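Methyltransferase small domain-containing protein (Thermoplasma acidophilum, PDB 1NE2) is of unknown function but has the Rossmann-like fold of AdoMet-dependent methyltransferases, and so probably transfers methyl groups. Local coordinates at residues A38-E43 with A190-V195; D85-A90 with F99-V104; D112-N117 with R129-K134. All blocks are in the same frame, centred on the assembly; numbering follows the deposited sequence.

Contact 1 (A38-E43 with A190-V195); sequences AYFLIE and AVIFGV
I192 on strand 187-197 puts its branched side chain between F40, E43 and Y39, three side chains of helix 34-46. Its CB meets nothing close on the helix; the touching is done by the two branches beyond it. CG1 lies 4.1 Å from F40 CD1, and CD1, which continues that branch, comes 4.0 Å from the same F40 CD1. The tip then reaches two further groups: I192 CD1 is 3.7 Å from E43 OE1 and 4.1 Å from Y39 CE2. The shorter branch turns the other way along the phenylalanine, with I192 CG2 3.8 Å from F40 CE1 and also 3.8 Å from E43 OE1. Both rings receive the methyls at their edges, near the ring plane, so neither approach is a face-on CH-pi contact. F40 comes down to the sheet because its CG stands anti to the backbone N (chi1 176°), and the ring and the isoleucine lie alongside one another, pointing opposite ways.

The short axes run nearly parallel, at 17°, and stay 10.7 Å apart, a gap bridged wholly by side chains. I145 on the neighbouring strand 142-147 touches both F40 and I192. Trimming I192 to an alanine would probably leave the edge of F40 without its aliphatic partner and open a gap beside E43 OE1.

No hydrogen bond crosses the contact. The polar ends are engaged elsewhere: Y39 OH is hydrogen-bonded to E168, while E43 OE1 has a long, weak ion pair with R166. OE1 lies against the two methyls and OE2 close to E168 OE1, an environment that would tend to raise the pKa of one of the two glutamates, though R166 and the Y39 hydroxyl probably offset part of this.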
ATOM      1  N   ALA B  38       3.284  15.990  13.345  1.00 14.10           N
ATOM      2  CA  ALA B  38       1.851  16.228  13.214  1.00 14.75           C
ATOM      3  C   ALA B  38       1.586  17.359  12.216  1.00 14.49           C
ATOM      4  O   ALA B  38       0.698  17.249  11.379  1.00 15.17           O
ATOM      5  CB  ALA B  38       1.248  16.567  14.576  1.00 14.47           C
ATOM      6  N   TYR B  39       2.362  18.441  12.300  1.00 16.42           N
ATOM      7  CA  TYR B  39       2.185  19.573  11.387  1.00 15.75           C
ATOM      8  C   TYR B  39       2.349  19.125   9.935  1.00 14.88           C
ATOM      9  O   TYR B  39       1.508  19.414   9.073  1.00 14.56           O
ATOM     10  CB  TYR B  39       3.217  20.664  11.678  1.00 16.68           C
ATOM     11  CG  TYR B  39       3.132  21.841  10.730  1.00 17.18           C
ATOM     12  CD1 TYR B  39       2.151  22.816  10.889  1.00 18.10           C
ATOM     13  CD2 TYR B  39       4.024  21.973   9.665  1.00 15.69           C
ATOM     14  CE1 TYR B  39       2.056  23.898  10.015  1.00 20.66           C
ATOM     15  CE2 TYR B  39       3.934  23.054   8.782  1.00 20.53           C
ATOM     16  CZ  TYR B  39       2.947  24.011   8.966  1.00 20.90           C
ATOM     17  OH  TYR B  39       2.842  25.080   8.101  1.00 20.89           O
ATOM     18  N   PHE B  40       3.453  18.430   9.679  1.00 13.04           N
ATOM     19  CA  PHE B  40       3.793  17.927   8.353  1.00 14.90           C
ATOM     20  C   PHE B  40       2.696  17.017   7.804  1.00 15.64           C
ATOM     21  O   PHE B  40       2.226  17.211   6.676  1.00 14.93           O
ATOM     22  CB  PHE B  40       5.135  17.185   8.453  1.00 13.15           C
ATOM     23  CG  PHE B  40       5.590  16.519   7.184  1.00 14.99           C
ATOM     24  CD1 PHE B  40       5.744  17.240   6.002  1.00 16.78           C
ATOM     25  CD2 PHE B  40       5.956  15.174   7.203  1.00 16.53           C
ATOM     26  CE1 PHE B  40       6.264  16.630   4.855  1.00 16.53           C
ATOM     27  CE2 PHE B  40       6.474  14.554   6.069  1.00 17.64           C
ATOM     28  CZ  PHE B  40       6.632  15.286   4.887  1.00 16.94           C
ATOM     29  N   LEU B  41       2.271  16.043   8.608  1.00 14.78           N
ATOM     30  CA  LEU B  41       1.229  15.100   8.185  1.00 14.84           C
ATOM     31  C   LEU B  41      -0.130  15.754   7.937  1.00 13.87           C
ATOM     32  O   LEU B  41      -0.828  15.382   6.996  1.00 14.58           O
ATOM     33  CB  LEU B  41       1.080  13.969   9.208  1.00 15.03           C
ATOM     34  CG  LEU B  41       2.273  13.008   9.314  1.00 16.44           C
ATOM     35  CD1 LEU B  41       2.001  12.004  10.436  1.00 15.48           C
ATOM     36  CD2 LEU B  41       2.490  12.275   7.993  1.00 15.44           C
ATOM     37  N   ILE B  42      -0.509  16.724   8.762  1.00 14.72           N
ATOM     38  CA  ILE B  42      -1.791  17.386   8.553  1.00 15.98           C
ATOM     39  C   ILE B  42      -1.787  18.142   7.219  1.00 16.88           C
ATOM     40  O   ILE B  42      -2.814  18.214   6.536  1.00 14.78           O
ATOM     41  CB  ILE B  42      -2.139  18.340   9.723  1.00 16.55           C
ATOM     42  CG1 ILE B  42      -2.379  17.527  10.998  1.00 19.68           C
ATOM     43  CG2 ILE B  42      -3.375  19.171   9.373  1.00 19.00           C
ATOM     44  CD1 ILE B  42      -3.413  16.420  10.846  1.00 18.78           C
ATOM     45  N   GLU B  43      -0.641  18.699   6.835  1.00 14.95           N
ATOM     46  CA  GLU B  43      -0.564  19.390   5.550  1.00 17.39           C
ATOM     47  C   GLU B  43      -0.880  18.393   4.434  1.00 15.05           C
ATOM     48  O   GLU B  43      -1.654  18.683   3.523  1.00 16.20           O
ATOM     49  CB  GLU B  43       0.835  19.966   5.310  1.00 14.20           C
ATOM     50  CG  GLU B  43       1.191  21.170   6.155  1.00 15.80           C
ATOM     51  CD  GLU B  43       2.450  21.855   5.658  1.00 17.27           C
ATOM     52  OE1 GLU B  43       3.373  21.144   5.208  1.00 18.62           O
ATOM     53  OE2 GLU B  43       2.513  23.103   5.718  1.00 18.86           O
ATOM     54  N   ALA B 190      14.764  23.871   8.289  1.00 24.15           N
ATOM     55  CA  ALA B 190      14.426  22.604   7.659  1.00 18.12           C
ATOM     56  C   ALA B 190      13.533  22.990   6.492  1.00 18.60           C
ATOM     57  O   ALA B 190      13.091  24.139   6.393  1.00 19.51           O
ATOM     58  CB  ALA B 190      13.672  21.697   8.634  1.00 17.56           C
ATOM     59  N   VAL B 191      13.268  22.046   5.600  1.00 17.68           N
ATOM     60  CA  VAL B 191      12.426  22.338   4.455  1.00 17.31           C
ATOM     61  C   VAL B 191      11.446  21.210   4.176  1.00 17.82           C
ATOM     62  O   VAL B 191      11.789  20.029   4.273  1.00 18.11           O
ATOM     63  CB  VAL B 191      13.277  22.600   3.181  1.00 17.46           C
ATOM     64  CG1 VAL B 191      14.051  21.349   2.790  1.00 16.85           C
ATOM     65  CG2 VAL B 191      12.376  23.051   2.040  1.00 17.15           C
ATOM     66  N   ILE B 192      10.218  21.597   3.848  1.00 16.16           N
ATOM     67  CA  ILE B 192       9.158  20.663   3.511  1.00 18.27           C
ATOM     68  C   ILE B 192       8.869  20.792   2.024  1.00 16.36           C
ATOM     69  O   ILE B 192       8.611  21.894   1.531  1.00 17.95           O
ATOM     70  CB  ILE B 192       7.853  20.975   4.281  1.00 16.59           C
ATOM     71  CG1 ILE B 192       8.020  20.633   5.765  1.00 19.38           C
ATOM     72  CG2 ILE B 192       6.683  20.183   3.674  1.00 19.93           C
ATOM     73  CD1 ILE B 192       6.816  21.024   6.615  1.00 19.15           C
ATOM     74  N   PHE B 193       8.924  19.666   1.319  1.00 16.42           N
ATOM     75  CA  PHE B 193       8.645  19.619  -0.114  1.00 16.51           C
ATOM     76  C   PHE B 193       7.396  18.793  -0.368  1.00 15.36           C
ATOM     77  O   PHE B 193       7.193  17.768   0.274  1.00 14.87           O
ATOM     78  CB  PHE B 193       9.810  18.972  -0.875  1.00 16.54           C
ATOM     79  CG  PHE B 193      10.912  19.924  -1.221  1.00 17.26           C
ATOM     80  CD1 PHE B 193      10.712  20.916  -2.174  1.00 21.71           C
ATOM     81  CD2 PHE B 193      12.148  19.839  -0.586  1.00 18.19           C
ATOM     82  CE1 PHE B 193      11.735  21.818  -2.491  1.00 22.09           C
ATOM     83  CE2 PHE B 193      13.176  20.736  -0.897  1.00 17.78           C
ATOM     84  CZ  PHE B 193      12.964  21.723  -1.850  1.00 21.53           C
ATOM     85  N   GLY B 194       6.568  19.267  -1.297  1.00 14.82           N
ATOM     86  CA  GLY B 194       5.363  18.571  -1.711  1.00 15.58           C
ATOM     87  C   GLY B 194       5.466  18.602  -3.223  1.00 17.49           C
ATOM     88  O   GLY B 194       5.568  19.687  -3.801  1.00 16.56           O
ATOM     89  N   VAL B 195       5.453  17.434  -3.863  1.00 15.79           N
ATOM     90  CA  VAL B 195       5.605  17.358  -5.320  1.00 17.36           C
ATOM     91  C   VAL B 195       4.593  16.433  -5.997  1.00 17.39           C
ATOM     92  O   VAL B 195       4.267  15.362  -5.468  1.00 16.29           O
ATOM     93  CB  VAL B 195       7.022  16.837  -5.693  1.00 18.26           C
ATOM     94  CG1 VAL B 195       7.305  17.098  -7.167  1.00 18.04           C
ATOM     95  CG2 VAL B 195       8.080  17.485  -4.807  1.00 16.59           C
TER

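Contact 2 (D85-A90 with F99-V104); sequences DAIETA and FMVADV
A90 lays its CB over one face of the F99 ring, 3.5 Å from the ring centroid and 17° off the normal, which defines a CH-pi contact. The methyl is offset toward the rim, closest to CE1 and CZ, while the backbone of the same residue follows the ring further round, A90 O lying 3.3 Å from F99 CE2. One turn earlier, I87 takes over. Its CG1 packs 3.7 Å from V101 CG2, and its CD1 runs on to the strand backbone, 3.4 Å from M100 O, while I87 CG2 reaches F99 CB at 4.1 Å. The isoleucine thus spans three successive residues of the strand, crossing the side chains of F99 and V101 at a slant.

Outside this first shell, F99 also touches T60, A79 and C94, the last joined to C67 by a disulfide. I87 leans on T60 and D81 as well. The side chain of M100, present as selenomethionine, leaves from the opposite side of the strand and packs on E75 of the second subunit. Backbone bonds from M100 to A79 and from A102 to D81 fix the strand against strand 76-81.

Helix and strand run antiparallel at 167°, their axes 8.0 Å apart. This is the second half of a beta-alpha-beta crossover, in which strand 76-81, helix 84-93 and edge strand 98-101 follow one another as in Rossmann-like methyltransferases.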
ATOM      1  N   ASP B  85      16.186  -3.099  13.963  1.00 23.74           N
ATOM      2  CA  ASP B  85      15.853  -2.668  15.317  1.00 26.68           C
ATOM      3  C   ASP B  85      14.789  -1.577  15.255  1.00 26.98           C
ATOM      4  O   ASP B  85      13.881  -1.532  16.086  1.00 25.33           O
ATOM      5  CB  ASP B  85      17.100  -2.155  16.041  1.00 29.99           C
ATOM      6  CG  ASP B  85      18.044  -3.276  16.433  1.00 37.49           C
ATOM      7  OD1 ASP B  85      17.612  -4.178  17.182  1.00 39.39           O
ATOM      8  OD2 ASP B  85      19.216  -3.256  15.996  1.00 42.26           O
ATOM      9  N   ALA B  86      14.897  -0.703  14.260  1.00 25.59           N
ATOM     10  CA  ALA B  86      13.920   0.364  14.102  1.00 25.92           C
ATOM     11  C   ALA B  86      12.548  -0.243  13.785  1.00 23.09           C
ATOM     12  O   ALA B  86      11.538   0.140  14.373  1.00 24.89           O
ATOM     13  CB  ALA B  86      14.348   1.314  12.985  1.00 27.43           C
ATOM     14  N   ILE B  87      12.522  -1.200  12.862  1.00 23.12           N
ATOM     15  CA  ILE B  87      11.270  -1.840  12.472  1.00 21.76           C
ATOM     16  C   ILE B  87      10.629  -2.585  13.639  1.00 23.03           C
ATOM     17  O   ILE B  87       9.407  -2.579  13.798  1.00 23.11           O
ATOM     18  CB  ILE B  87      11.490  -2.803  11.280  1.00 19.58           C
ATOM     19  CG1 ILE B  87      11.860  -1.994  10.028  1.00 22.29           C
ATOM     20  CG2 ILE B  87      10.238  -3.632  11.021  1.00 21.79           C
ATOM     21  CD1 ILE B  87      10.826  -0.917   9.637  1.00 22.25           C
ATOM     22  N   GLU B  88      11.456  -3.218  14.464  1.00 22.80           N
ATOM     23  CA  GLU B  88      10.946  -3.942  15.619  1.00 25.18           C
ATOM     24  C   GLU B  88      10.193  -2.971  16.527  1.00 24.33           C
ATOM     25  O   GLU B  88       9.117  -3.289  17.029  1.00 27.25           O
ATOM     26  CB  GLU B  88      12.107  -4.602  16.374  1.00 30.00           C
ATOM     27  CG  GLU B  88      11.693  -5.560  17.485  1.00 34.29           C
ATOM     28  CD  GLU B  88      11.187  -4.848  18.724  1.00 38.75           C
ATOM     29  OE1 GLU B  88      11.902  -3.961  19.238  1.00 40.79           O
ATOM     30  OE2 GLU B  88      10.078  -5.182  19.190  1.00 43.90           O
ATOM     31  N   THR B  89      10.754  -1.782  16.721  1.00 25.71           N
ATOM     32  CA  THR B  89      10.118  -0.772  17.559  1.00 26.39           C
ATOM     33  C   THR B  89       8.880  -0.198  16.869  1.00 25.89           C
ATOM     34  O   THR B  89       7.840  -0.011  17.500  1.00 26.14           O
ATOM     35  CB  THR B  89      11.096   0.379  17.877  1.00 29.44           C
ATOM     36  OG1 THR B  89      12.196  -0.129  18.645  1.00 32.65           O
ATOM     37  CG2 THR B  89      10.396   1.473  18.666  1.00 30.83           C
ATOM     38  N   ALA B  90       8.997   0.071  15.572  1.00 23.35           N
ATOM     39  CA  ALA B  90       7.889   0.630  14.806  1.00 21.40           C
ATOM     40  C   ALA B  90       6.653  -0.263  14.858  1.00 21.37           C
ATOM     41  O   ALA B  90       5.545   0.225  15.055  1.00 20.67           O
ATOM     42  CB  ALA B  90       8.314   0.848  13.357  1.00 22.50           C
ATOM     43  N   PHE B  99       4.856  -2.731   8.195  1.00 17.33           N
ATOM     44  CA  PHE B  99       6.277  -2.429   8.371  1.00 18.05           C
ATOM     45  C   PHE B  99       7.156  -3.544   7.818  1.00 19.87           C
ATOM     46  O   PHE B  99       6.819  -4.721   7.919  1.00 19.49           O
ATOM     47  CB  PHE B  99       6.610  -2.240   9.853  1.00 18.81           C
ATOM     48  CG  PHE B  99       6.161  -0.926  10.417  1.00 18.38           C
ATOM     49  CD1 PHE B  99       6.794   0.259  10.051  1.00 16.79           C
ATOM     50  CD2 PHE B  99       5.119  -0.874  11.337  1.00 18.30           C
ATOM     51  CE1 PHE B  99       6.397   1.475  10.597  1.00 19.79           C
ATOM     52  CE2 PHE B  99       4.715   0.336  11.887  1.00 19.92           C
ATOM     53  CZ  PHE B  99       5.354   1.513  11.519  1.00 18.87           C
HETATM   54  N   MSE B 100       8.292  -3.168   7.246  1.00 19.73           N
HETATM   55  CA  MSE B 100       9.213  -4.144   6.685  1.00 21.32           C
HETATM   56  C   MSE B 100      10.640  -3.628   6.694  1.00 22.07           C
HETATM   57  O   MSE B 100      10.881  -2.422   6.633  1.00 20.29           O
HETATM   58  CB  MSE B 100       8.810  -4.465   5.245  1.00 27.31           C
HETATM   59  CG  MSE B 100       8.708  -3.219   4.375  1.00 33.45           C
HETATM   60 SE   MSE B 100       8.117  -3.591   2.589  0.65 49.25          SE
HETATM   61  CE  MSE B 100       6.258  -3.908   2.972  1.00 46.02           C
ATOM     62  N   VAL B 101      11.589  -4.554   6.788  1.00 21.94           N
ATOM     63  CA  VAL B 101      12.996  -4.197   6.749  1.00 22.32           C
ATOM     64  C   VAL B 101      13.341  -4.291   5.268  1.00 22.56           C
ATOM     65  O   VAL B 101      13.048  -5.297   4.623  1.00 24.91           O
ATOM     66  CB  VAL B 101      13.868  -5.205   7.536  1.00 24.30           C
ATOM     67  CG1 VAL B 101      15.336  -4.823   7.419  1.00 22.90           C
ATOM     68  CG2 VAL B 101      13.445  -5.227   8.998  1.00 21.14           C
ATOM     69  N   ALA B 102      13.934  -3.240   4.715  1.00 21.57           N
ATOM     70  CA  ALA B 102      14.289  -3.266   3.304  1.00 23.12           C
ATOM     71  C   ALA B 102      15.149  -2.094   2.887  1.00 23.95           C
ATOM     72  O   ALA B 102      15.121  -1.031   3.508  1.00 21.52           O
ATOM     73  CB  ALA B 102      13.022  -3.290   2.445  1.00 24.00           C
ATOM     74  N   ASP B 103      15.935  -2.308   1.838  1.00 21.80           N
ATOM     75  CA  ASP B 103      16.759  -1.250   1.285  1.00 24.63           C
ATOM     76  C   ASP B 103      15.813  -0.596   0.279  1.00 22.74           C
ATOM     77  O   ASP B 103      14.913  -1.257  -0.244  1.00 24.31           O
ATOM     78  CB  ASP B 103      17.971  -1.826   0.553  1.00 29.18           C
ATOM     79  CG  ASP B 103      18.806  -0.752  -0.112  1.00 36.07           C
ATOM     80  OD1 ASP B 103      19.412   0.064   0.613  1.00 42.63           O
ATOM     81  OD2 ASP B 103      18.847  -0.718  -1.359  1.00 39.06           O
ATOM     82  N   VAL B 104      16.007   0.686   0.003  1.00 23.63           N
ATOM     83  CA  VAL B 104      15.126   1.381  -0.928  1.00 22.36           C
ATOM     84  C   VAL B 104      15.124   0.760  -2.327  1.00 24.56           C
ATOM     85  O   VAL B 104      14.108   0.785  -3.026  1.00 19.92           O
ATOM     86  CB  VAL B 104      15.483   2.893  -0.997  1.00 23.13           C
ATOM     87  CG1 VAL B 104      16.874   3.086  -1.582  1.00 23.52           C
ATOM     88  CG2 VAL B 104      14.440   3.642  -1.812  1.00 22.70           C
TER

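Contact 3 (D112-N117 with R129-K134); sequences DTWIMN and RAFIDK
W114 and M116 reach helix 126-138 from the same side of their strand by different torsions. W114 has CG anti to the backbone N (chi1 171°), which extends the indole toward K134; M116, a selenomethionine, has CG between the backbone N and the carbonyl carbon (chi1 66°), and a bend at the selenium turns CE toward F131. The six-membered end of the indole does the touching. W114 CH2 is 3.4 Å from K134 CG and 3.8 Å from K134 CB, with the lysine's carbonyl carbon over one face of the ring, and the two side chains cross at about a right angle. On the F131 side, W114 CZ2 lies 3.6 Å from F131 O and 4.3 Å from F131 CD2. The M116 methyl meets the base of the phenylalanine: CE is 3.4 Å from F131 CB and 3.8 Å from F131 CD2, an oblique approach to the ring.

Strand and helix run antiparallel at 166°, their short axes 10.3 Å apart. They form the first half of a beta-alpha-beta crossover that continues into strand 142-147. The strand runs out into N117, the first residue of an Asn-Pro-Pro-Phe sequence; in many amino-directed methyltransferases such a sequence lies at the active site, so a similar role is possible here.

F131 and W114 both also touch A58 on strand 54-58, and V104 packs against F131 and K134. At the far end of the strand, D112 OD2 is hydrogen-bonded to the backbone N of K110 of the second subunit. The lysine side chain meets the indole through its CB and CG: after two bends its chain leads away, and NZ is hydrogen-bonded to the carbonyl of I107, with E137 a longer, weak ionic partner.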
ATOM      1  N   ASP B 112      -0.182   5.708  -3.634  1.00 14.63           N
ATOM      2  CA  ASP B 112      -0.631   7.069  -3.937  1.00 14.92           C
ATOM      3  C   ASP B 112       0.374   8.125  -3.495  1.00 17.05           C
ATOM      4  O   ASP B 112       0.749   9.029  -4.256  1.00 15.41           O
ATOM      5  CB  ASP B 112      -1.935   7.393  -3.194  1.00 15.00           C
ATOM      6  CG  ASP B 112      -3.139   6.710  -3.784  1.00 18.10           C
ATOM      7  OD1 ASP B 112      -3.481   7.005  -4.943  1.00 18.10           O
ATOM      8  OD2 ASP B 112      -3.754   5.885  -3.079  1.00 19.23           O
ATOM      9  N   THR B 113       0.799   7.989  -2.244  1.00 15.60           N
ATOM     10  CA  THR B 113       1.667   8.955  -1.595  1.00 13.77           C
ATOM     11  C   THR B 113       2.951   8.391  -1.006  1.00 13.33           C
ATOM     12  O   THR B 113       2.933   7.371  -0.326  1.00 13.59           O
ATOM     13  CB  THR B 113       0.868   9.637  -0.469  1.00 13.26           C
ATOM     14  OG1 THR B 113      -0.368  10.130  -1.007  1.00 13.95           O
ATOM     15  CG2 THR B 113       1.659  10.781   0.155  1.00 13.71           C
ATOM     16  N   TRP B 114       4.061   9.072  -1.277  1.00 11.35           N
ATOM     17  CA  TRP B 114       5.378   8.693  -0.758  1.00 12.78           C
ATOM     18  C   TRP B 114       5.838   9.765   0.227  1.00 15.13           C
ATOM     19  O   TRP B 114       5.841  10.964  -0.094  1.00 15.28           O
ATOM     20  CB  TRP B 114       6.394   8.587  -1.911  1.00 14.88           C
ATOM     21  CG  TRP B 114       7.848   8.402  -1.512  1.00 14.87           C
ATOM     22  CD1 TRP B 114       8.687   9.339  -0.964  1.00 14.67           C
ATOM     23  CD2 TRP B 114       8.645   7.228  -1.717  1.00 13.82           C
ATOM     24  NE1 TRP B 114       9.953   8.823  -0.829  1.00 16.81           N
ATOM     25  CE2 TRP B 114       9.956   7.530  -1.284  1.00 17.13           C
ATOM     26  CE3 TRP B 114       8.376   5.953  -2.232  1.00 16.62           C
ATOM     27  CZ2 TRP B 114      11.004   6.601  -1.353  1.00 16.88           C
ATOM     28  CZ3 TRP B 114       9.422   5.024  -2.300  1.00 19.00           C
ATOM     29  CH2 TRP B 114      10.719   5.361  -1.862  1.00 17.59           C
ATOM     30  N   ILE B 115       6.221   9.333   1.427  1.00 13.63           N
ATOM     31  CA  ILE B 115       6.705  10.245   2.456  1.00 13.93           C
ATOM     32  C   ILE B 115       8.107   9.845   2.893  1.00 16.98           C
ATOM     33  O   ILE B 115       8.397   8.663   3.064  1.00 15.44           O
ATOM     34  CB  ILE B 115       5.819  10.224   3.716  1.00 16.71           C
ATOM     35  CG1 ILE B 115       4.383  10.614   3.360  1.00 19.78           C
ATOM     36  CG2 ILE B 115       6.391  11.189   4.752  1.00 17.92           C
ATOM     37  CD1 ILE B 115       3.377  10.356   4.498  1.00 16.81           C
HETATM   38  N   MSE B 116       8.976  10.832   3.071  1.00 18.65           N
HETATM   39  CA  MSE B 116      10.337  10.570   3.511  1.00 18.95           C
HETATM   40  C   MSE B 116      10.860  11.711   4.379  1.00 21.98           C
HETATM   41  O   MSE B 116      10.365  12.837   4.316  1.00 18.27           O
HETATM   42  CB  MSE B 116      11.252  10.364   2.302  1.00 19.15           C
HETATM   43  CG  MSE B 116      11.425  11.601   1.438  1.00 23.82           C
HETATM   44 SE   MSE B 116      12.416  11.215  -0.178  0.75 36.36          SE
HETATM   45  CE  MSE B 116      14.199  11.079   0.539  1.00 38.52           C
ATOM     46  N   ASN B 117      11.863  11.404   5.195  1.00 21.54           N
ATOM     47  CA  ASN B 117      12.474  12.383   6.086  1.00 27.04           C
ATOM     48  C   ASN B 117      13.993  12.236   5.955  1.00 33.48           C
ATOM     49  O   ASN B 117      14.646  11.634   6.811  1.00 35.88           O
ATOM     50  CB  ASN B 117      12.018  12.129   7.526  1.00 31.52           C
ATOM     51  CG  ASN B 117      12.702  13.040   8.527  1.00 37.98           C
ATOM     52  OD1 ASN B 117      12.772  14.255   8.336  1.00 42.60           O
ATOM     53  ND2 ASN B 117      13.203  12.456   9.610  1.00 41.33           N
ATOM     54  N   ARG B 129      20.153   9.999  -3.746  1.00 59.50           N
ATOM     55  CA  ARG B 129      19.450  10.073  -5.020  1.00 54.45           C
ATOM     56  C   ARG B 129      18.576   8.839  -5.193  1.00 50.02           C
ATOM     57  O   ARG B 129      17.574   8.870  -5.911  1.00 47.21           O
ATOM     58  CB  ARG B 129      20.444  10.162  -6.181  1.00 56.33           C
ATOM     59  CG  ARG B 129      21.340  11.386  -6.140  1.00 60.40           C
ATOM     60  CD  ARG B 129      22.135  11.530  -7.429  1.00 62.73           C
ATOM     61  NE  ARG B 129      23.012  12.697  -7.399  1.00 64.76           N
ATOM     62  CZ  ARG B 129      23.733  13.116  -8.434  1.00 66.07           C
ATOM     63  NH1 ARG B 129      23.685  12.465  -9.589  1.00 67.00           N
ATOM     64  NH2 ARG B 129      24.508  14.186  -8.312  1.00 65.47           N
ATOM     65  N   ALA B 130      18.964   7.755  -4.527  1.00 43.80           N
ATOM     66  CA  ALA B 130      18.230   6.499  -4.595  1.00 40.39           C
ATOM     67  C   ALA B 130      16.794   6.687  -4.116  1.00 36.43           C
ATOM     68  O   ALA B 130      15.854   6.180  -4.732  1.00 34.11           O
ATOM     69  CB  ALA B 130      18.929   5.438  -3.750  1.00 41.77           C
ATOM     70  N   PHE B 131      16.629   7.415  -3.016  1.00 32.38           N
ATOM     71  CA  PHE B 131      15.299   7.661  -2.477  1.00 31.40           C
ATOM     72  C   PHE B 131      14.472   8.520  -3.419  1.00 29.57           C
ATOM     73  O   PHE B 131      13.285   8.268  -3.609  1.00 26.03           O
ATOM     74  CB  PHE B 131      15.384   8.336  -1.105  1.00 31.02           C
ATOM     75  CG  PHE B 131      15.480   7.368   0.035  1.00 31.73           C
ATOM     76  CD1 PHE B 131      16.560   6.498   0.137  1.00 33.76           C
ATOM     77  CD2 PHE B 131      14.477   7.310   0.998  1.00 33.96           C
ATOM     78  CE1 PHE B 131      16.640   5.578   1.186  1.00 35.24           C
ATOM     79  CE2 PHE B 131      14.546   6.395   2.049  1.00 33.18           C
ATOM     80  CZ  PHE B 131      15.627   5.528   2.143  1.00 35.59           C
ATOM     81  N   ILE B 132      15.095   9.536  -4.004  1.00 27.22           N
ATOM     82  CA  ILE B 132      14.383  10.408  -4.926  1.00 27.03           C
ATOM     83  C   ILE B 132      13.951   9.601  -6.147  1.00 24.65           C
ATOM     84  O   ILE B 132      12.793   9.656  -6.561  1.00 21.71           O
ATOM     85  CB  ILE B 132      15.268  11.589  -5.375  1.00 28.52           C
ATOM     86  CG1 ILE B 132      15.728  12.380  -4.148  1.00 31.23           C
ATOM     87  CG2 ILE B 132      14.486  12.493  -6.316  1.00 30.65           C
ATOM     88  CD1 ILE B 132      16.697  13.504  -4.460  1.00 32.48           C
ATOM     89  N   ASP B 133      14.880   8.837  -6.712  1.00 23.86           N
ATOM     90  CA  ASP B 133      14.576   8.017  -7.880  1.00 23.21           C
ATOM     91  C   ASP B 133      13.455   7.024  -7.603  1.00 22.55           C
ATOM     92  O   ASP B 133      12.528   6.883  -8.403  1.00 21.07           O
ATOM     93  CB  ASP B 133      15.822   7.256  -8.335  1.00 30.29           C
ATOM     94  CG  ASP B 133      16.794   8.134  -9.095  1.00 35.35           C
ATOM     95  OD1 ASP B 133      17.912   7.663  -9.383  1.00 39.65           O
ATOM     96  OD2 ASP B 133      16.437   9.289  -9.408  1.00 37.71           O
ATOM     97  N   LYS B 134      13.543   6.332  -6.473  1.00 20.47           N
ATOM     98  CA  LYS B 134      12.520   5.352  -6.125  1.00 20.14           C
ATOM     99  C   LYS B 134      11.155   6.015  -5.933  1.00 20.68           C
ATOM    100  O   LYS B 134      10.126   5.466  -6.340  1.00 20.03           O
ATOM    101  CB  LYS B 134      12.911   4.609  -4.848  1.00 19.26           C
ATOM    102  CG  LYS B 134      11.938   3.496  -4.453  1.00 22.21           C
ATOM    103  CD  LYS B 134      12.332   2.134  -5.014  1.00 33.49           C
ATOM    104  CE  LYS B 134      12.232   2.049  -6.524  1.00 33.67           C
ATOM    105  NZ  LYS B 134      12.657   0.695  -7.014  1.00 27.01           N
TER

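In the fold
All three contacts join a helix to one seven-stranded mixed sheet. Contact 1 opens first in the chain and closes last, enclosing contact 2 and then contact 3, which follow in series. Centres of contacts 1 and 3 lie 14 Å apart, those of 2 and 3 16 Å, and those of 1 and 2 22 Å. Helices 34-46 and 84-93 cover one side of the sheet, helix 126-138 the other. Contacts 1 and 3 meet through the central strand 111-116, where F40 CE2 is 3.6 Å from I115 CG2; contacts 2 and 3 meet at V104 CB and F131 CE1, also 3.6 Å. Helices on both sides of the sheet give the three-layered sandwich expected of a Rossmann-like methyltransferase.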